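PDB 4Z0V: 2',5'-phosphodiesterase 12 from Homo sapiens, which belongs to the endonuclease/exonuclease/phosphatase family and pairs a magnesium-binding domain of that class with a smaller, mainly beta N-terminal domain. Local coordinates for residues P68-A71 with D72-L75; V120-D123 with A124-R127; L159-R162 with Q163-Q167. All blocks are in the same frame, centred on the assembly; numbering follows the deposited sequence.

Interaction 1: P68-A71 with D72-L75; sequences PSNA and DIGL
D72 folds its carboxylate back over the start of the turn, where OD2 accepts the backbone N of S69 at 2.9 Å, meeting it from well above the carboxylate plane. A chi1 of -62° sets CG beside the backbone N of D72, on the side from which OD2 can reach S69. The same pair is tied a second time, since N of D72 donates to O of S69 (3.1 Å). The hydroxyl of Y66 also bonds to OD2, and the short aspartate side chain places this carboxylate oxygen within reach of the N-H three residues back. P68 completes the close-packed side: its CB lies 3.5 Å from OD2 of D72, while the proline ring rests on I19 and V101.

The exposed side, with N70, A71 and I73, is looser. I73 N bonds to O of N70 (3.2 Å), and the two side chains run alongside each other, with OD1 of N70 4.1 Å from CD1 of I73. A water links O of A71, weakly, to OD1 of D72.

A second turn follows, closed by L75 N to D72 O; G74 suits its positive phi, where a CB would press on the preceding carbonyl, and buried L75 rests on K45 and P49. This is a 3-10 turn running into a type II beta turn, a compact loop between strands 56-58 and 77-82 of the E-set-like N-terminal domain.

Interaction 2: V120-D123 with A124-R127; sequences VTED and ALIR
The carbonyl oxygen of E122 is gripped by two donors: the backbone N of L125, at 3.0 Å, and the ammonium group of K221, which also bonds to O of T121 and O of L125 and so gathers three carbonyls that converge where the turn closes. The bond from L125 closes a type I beta turn from E122 to L125. Two waters bridge polar atoms of the turn: one joins OE1 of E122 to N of A124, and the other spans O of D123 and O of L125. At the bend itself, the small CB of A124 adds little bulk.

The turn delivers the chain into strand 125-132, an inner strand of the six-stranded mixed sheet, between 177-184 and 433-439, in a domain of the endonuclease/exonuclease/phosphatase fold. Backbone bonds of A124 with W439 and of I126 with L437 start the pairing with strand 433-439.

Side chains pack across the turn through their carbon atoms. L125 crosses T121 at about a right angle, its CD1 3.9 Å from CB of T121, and CG of E122 lies 3.8 Å from CG of L125. A separate contact comes from the threonine methyl: with chi1 at 60°, T121 sends CG2 beside its own backbone N and over one face of the R127 guanidinium, 3.3 Å from NH2 and displaced toward the rim. The other branch, OG1 of T121, lies 3.7 Å from CB of L125, so the two branches of a threonine suit this place by facing R127 and L125. The guanidinium, turned by a bend at chi3 (-70°), is held by a salt bridge from NE to D436, while NH1 reaches the carbonyls of K119, Y173 and N174.

Interaction 3: L159-R162 with Q163-Q167; sequences LDYR and QNLIQ
Q163 packs back on L159 one turn earlier in the helix, its backbone N bonded to O of L159 at 2.8 Å. The side chain follows the same path: CG passes 3.3 Å from O of L159, and OE1 comes to 3.4 Å from CD1 of L159. A bend at chi2 (-46°) curls the amide over the leucine branch instead of letting it extend, and NE2 bonds to OG of S191 in helix 185-198. A glutamine suits this buried place, its methylene part lying on the leucine and its amide tying the two helices.

Helix 159-172 lies on the connection between strands 125-132 and 177-184, which are parallel neighbours in one sheet, so it belongs to a beta-alpha-beta crossover of the layered endonuclease/exonuclease/phosphatase fold.

R162 is tied to I166, whose N bonds to O of R162 (2.9 Å). Their side chains meet more loosely, CD1 of I166 approaching NH2 of R162 at 4.2 Å. The arginine chain, bent at chi3, carries its guanidinium to a set of main-chain carbonyls: NE to L157, NH1 to L134, and NH2 to both I133 and P427. The several N-H groups of an arginine let one side chain donate to all four carbonyls, and the R162 side chain lies about 9 Å from the bound magnesium ion, without touching it.

Y161 stands on another flank of the helix. CD1 of L165 sits over one face of its ring in a CH-pi contact, 4.2 Å from the centroid, and CD2 of L165 approaches CE1 of Y161 at 3.8 Å. Y155 meets the tyrosine edge-to-face, while the hydroxyl bonds to O of V424.

Interaction 1, a partly buried turn of the N-terminal domain, has its centre about 30 Å from the centre of the chain; interaction 2 is also partly buried, and interaction 3 is buried within a helix of the endonuclease/exonuclease/phosphatase domain. Interactions 1 and 3, about 7 Å apart at their nearest atoms, touch one loop: P68 touches I19 and N70 touches A21, while N164 touches M20 and F23 and L165 touches F23. Interaction 2 heads strand 125-132, which the helix of interaction 3 follows along the chain. Carboxylate and turn bonds shape interaction 1, a lysine and an arginine organise interaction 2, and helical bonds and apolar packing combine in interaction 3 with buried polar side chains bonded to neighbouring elements.

Interaction 1: P68-A71 with D72-L75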
# COMPACT_ATOMS: atom_id res chain seq x y z
N PRO A 68 -17.13 -8.74 14.13
CA PRO A 68 -18.53 -9.03 14.52
C PRO A 68 -19.16 -10.07 13.62
O PRO A 68 -18.77 -10.20 12.45
CB PRO A 68 -19.25 -7.68 14.35
CG PRO A 68 -18.17 -6.66 14.20
CD PRO A 68 -16.98 -7.36 13.64
N SER A 69 -20.13 -10.80 14.15
CA SER A 69 -20.85 -11.79 13.35
C SER A 69 -22.15 -11.15 12.84
O SER A 69 -22.47 -10.03 13.26
CB SER A 69 -21.16 -13.02 14.20
OG SER A 69 -22.15 -12.70 15.15
N ASN A 70 -22.95 -11.88 12.03
CA ASN A 70 -24.25 -11.37 11.60
C ASN A 70 -25.20 -11.27 12.79
O ASN A 70 -26.06 -10.40 12.79
CB ASN A 70 -24.84 -12.24 10.49
CG ASN A 70 -24.15 -12.08 9.16
OD1 ASN A 70 -23.41 -11.13 8.92
ND2 ASN A 70 -24.37 -13.03 8.26
N ALA A 71 -24.98 -12.08 13.84
CA ALA A 71 -25.80 -12.05 15.05
C ALA A 71 -25.60 -10.75 15.84
O ALA A 71 -26.43 -10.41 16.68
CB ALA A 71 -25.47 -13.24 15.94
N ASP A 72 -24.48 -10.04 15.60
CA ASP A 72 -24.18 -8.80 16.31
C ASP A 72 -24.82 -7.58 15.64
O ASP A 72 -24.70 -6.50 16.19
CB ASP A 72 -22.65 -8.57 16.39
CG ASP A 72 -21.86 -9.62 17.12
OD1 ASP A 72 -22.42 -10.26 18.05
OD2 ASP A 72 -20.66 -9.77 16.83
N ILE A 73 -25.40 -7.73 14.43
CA ILE A 73 -26.00 -6.57 13.73
C ILE A 73 -27.06 -5.95 14.65
O ILE A 73 -27.84 -6.68 15.24
CB ILE A 73 -26.58 -6.97 12.34
CG1 ILE A 73 -25.44 -7.29 11.35
CG2 ILE A 73 -27.50 -5.86 11.78
CD1 ILE A 73 -25.88 -8.05 10.07
N GLY A 74 -27.02 -4.63 14.81
CA GLY A 74 -27.96 -3.92 15.69
C GLY A 74 -27.46 -3.73 17.11
O GLY A 74 -28.15 -3.11 17.92
N LEU A 75 -26.28 -4.28 17.45
CA LEU A 75 -25.69 -4.14 18.79
C LEU A 75 -24.48 -3.18 18.77
O LEU A 75 -23.72 -3.18 17.79
CB LEU A 75 -25.20 -5.50 19.34
CG LEU A 75 -26.19 -6.67 19.39
CD1 LEU A 75 -25.46 -7.95 19.90
CD2 LEU A 75 -27.35 -6.38 20.36
O HOH W 1 -24.78 -11.62 18.98

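Interaction 2: V120-D123 with A124-R127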
# COMPACT_ATOMS: atom_id res chain seq x y z
N VAL A 120 0.03 -16.85 7.34
CA VAL A 120 1.33 -16.18 7.24
C VAL A 120 2.29 -17.22 6.63
O VAL A 120 2.23 -18.39 7.00
CB VAL A 120 1.81 -15.64 8.60
CG1 VAL A 120 3.25 -15.13 8.50
CG2 VAL A 120 0.88 -14.54 9.09
N THR A 121 3.09 -16.79 5.65
CA THR A 121 3.99 -17.68 4.92
C THR A 121 5.20 -18.10 5.73
O THR A 121 5.67 -17.40 6.63
CB THR A 121 4.41 -17.08 3.58
OG1 THR A 121 5.11 -15.85 3.76
CG2 THR A 121 3.25 -16.89 2.62
N GLU A 122 5.77 -19.24 5.32
CA GLU A 122 6.99 -19.78 5.89
C GLU A 122 8.18 -18.82 5.68
O GLU A 122 8.14 -17.94 4.79
CB GLU A 122 7.30 -21.17 5.26
CG GLU A 122 7.54 -21.15 3.76
CD GLU A 122 8.01 -22.45 3.13
OE1 GLU A 122 9.05 -22.98 3.58
OE2 GLU A 122 7.38 -22.90 2.14
N ASP A 123 9.25 -19.00 6.46
CA ASP A 123 10.47 -18.18 6.48
C ASP A 123 11.15 -18.00 5.10
O ASP A 123 11.80 -16.97 4.85
CB ASP A 123 11.50 -18.78 7.46
CG ASP A 123 10.99 -18.95 8.90
OD1 ASP A 123 9.83 -18.54 9.19
OD2 ASP A 123 11.74 -19.53 9.72
N ALA A 124 11.02 -18.99 4.21
CA ALA A 124 11.65 -18.93 2.89
C ALA A 124 10.91 -17.99 1.94
O ALA A 124 11.45 -17.68 0.88
CB ALA A 124 11.72 -20.33 2.27
N LEU A 125 9.68 -17.56 2.29
CA LEU A 125 8.86 -16.73 1.42
C LEU A 125 8.70 -15.29 1.90
O LEU A 125 8.90 -14.99 3.08
CB LEU A 125 7.44 -17.32 1.24
CG LEU A 125 7.33 -18.78 0.74
CD1 LEU A 125 5.86 -19.21 0.65
CD2 LEU A 125 8.01 -18.95 -0.59
N ILE A 126 8.35 -14.42 0.95
CA ILE A 126 8.02 -13.03 1.19
C ILE A 126 6.72 -12.77 0.47
O ILE A 126 6.74 -12.63 -0.76
CB ILE A 126 9.11 -12.00 0.77
CG1 ILE A 126 10.53 -12.39 1.27
CG2 ILE A 126 8.70 -10.56 1.20
CD1 ILE A 126 11.66 -11.51 0.55
N ARG A 127 5.61 -12.71 1.19
CA ARG A 127 4.35 -12.34 0.55
C ARG A 127 4.36 -10.81 0.38
O ARG A 127 4.40 -10.07 1.36
CB ARG A 127 3.13 -12.80 1.34
CG ARG A 127 1.82 -12.38 0.66
CD ARG A 127 0.63 -13.10 1.24
NE ARG A 127 0.65 -14.52 0.87
CZ ARG A 127 0.20 -15.51 1.63
NH1 ARG A 127 -0.34 -15.26 2.82
NH2 ARG A 127 0.30 -16.76 1.21
O HOH W 2 10.82 -21.76 5.11
O HOH W 3 11.40 -14.27 4.33

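Interaction 3: L159-R162 with Q163-Q167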
# COMPACT_ATOMS: atom_id res chain seq x y z
N LEU A 159 -14.78 7.69 2.84
CA LEU A 159 -13.58 7.16 3.46
C LEU A 159 -13.82 6.03 4.48
O LEU A 159 -13.14 5.00 4.40
CB LEU A 159 -12.72 8.27 4.10
CG LEU A 159 -11.28 7.82 4.51
CD1 LEU A 159 -10.54 7.11 3.35
CD2 LEU A 159 -10.47 8.99 5.02
N ASP A 160 -14.76 6.21 5.41
CA ASP A 160 -15.02 5.22 6.46
C ASP A 160 -15.44 3.85 5.87
O ASP A 160 -14.94 2.83 6.34
CB ASP A 160 -16.08 5.74 7.45
CG ASP A 160 -15.60 6.86 8.37
OD1 ASP A 160 -14.40 6.85 8.75
OD2 ASP A 160 -16.43 7.72 8.74
N TYR A 161 -16.26 3.85 4.80
CA TYR A 161 -16.65 2.60 4.15
C TYR A 161 -15.43 1.93 3.49
O TYR A 161 -15.14 0.73 3.72
CB TYR A 161 -17.75 2.88 3.10
CG TYR A 161 -18.26 1.62 2.44
CD1 TYR A 161 -17.69 1.13 1.27
CD2 TYR A 161 -19.32 0.90 3.00
CE1 TYR A 161 -18.18 -0.03 0.65
CE2 TYR A 161 -19.83 -0.24 2.38
CZ TYR A 161 -19.27 -0.69 1.19
OH TYR A 161 -19.78 -1.82 0.59
N ARG A 162 -14.74 2.67 2.61
CA ARG A 162 -13.57 2.14 1.89
C ARG A 162 -12.48 1.64 2.86
O ARG A 162 -11.86 0.61 2.59
CB ARG A 162 -12.99 3.19 0.95
CG ARG A 162 -13.96 3.47 -0.20
CD ARG A 162 -13.30 4.10 -1.43
NE ARG A 162 -12.65 5.35 -1.09
CZ ARG A 162 -11.34 5.56 -1.14
NH1 ARG A 162 -10.84 6.75 -0.83
NH2 ARG A 162 -10.51 4.58 -1.50
N GLN A 163 -12.25 2.35 3.97
CA GLN A 163 -11.23 1.91 4.94
C GLN A 163 -11.60 0.61 5.57
O GLN A 163 -10.71 -0.22 5.78
CB GLN A 163 -10.93 2.95 6.03
CG GLN A 163 -10.14 4.13 5.50
CD GLN A 163 -8.97 3.76 4.63
OE1 GLN A 163 -8.87 4.20 3.48
NE2 GLN A 163 -8.05 2.96 5.14
N ASN A 164 -12.89 0.39 5.85
CA ASN A 164 -13.27 -0.91 6.41
C ASN A 164 -12.89 -2.06 5.45
O ASN A 164 -12.29 -3.06 5.86
CB ASN A 164 -14.75 -0.95 6.71
CG ASN A 164 -15.03 -1.13 8.17
OD1 ASN A 164 -15.53 -2.17 8.59
ND2 ASN A 164 -14.69 -0.15 8.98
N LEU A 165 -13.19 -1.87 4.16
CA LEU A 165 -12.86 -2.87 3.16
C LEU A 165 -11.37 -3.04 3.00
O LEU A 165 -10.91 -4.17 2.91
CB LEU A 165 -13.49 -2.50 1.80
CG LEU A 165 -14.91 -3.02 1.55
CD1 LEU A 165 -15.90 -2.47 2.58
CD2 LEU A 165 -15.36 -2.60 0.16
N ILE A 166 -10.62 -1.93 3.00
CA ILE A 166 -9.14 -1.95 2.82
C ILE A 166 -8.51 -2.65 4.02
O ILE A 166 -7.59 -3.44 3.86
CB ILE A 166 -8.59 -0.52 2.61
CG1 ILE A 166 -8.94 -0.00 1.17
CG2 ILE A 166 -7.05 -0.46 2.83
CD1 ILE A 166 -8.94 1.57 1.04
N GLN A 167 -9.03 -2.41 5.22
CA GLN A 167 -8.52 -3.08 6.40
C GLN A 167 -8.75 -4.58 6.30
O GLN A 167 -7.83 -5.36 6.52
CB GLN A 167 -9.18 -2.52 7.67
CG GLN A 167 -8.63 -1.14 8.07
CD GLN A 167 -9.33 -0.66 9.35
OE1 GLN A 167 -10.47 -1.02 9.62
NE2 GLN A 167 -8.67 0.14 10.16
O HOH W 4 -14.16 2.61 9.12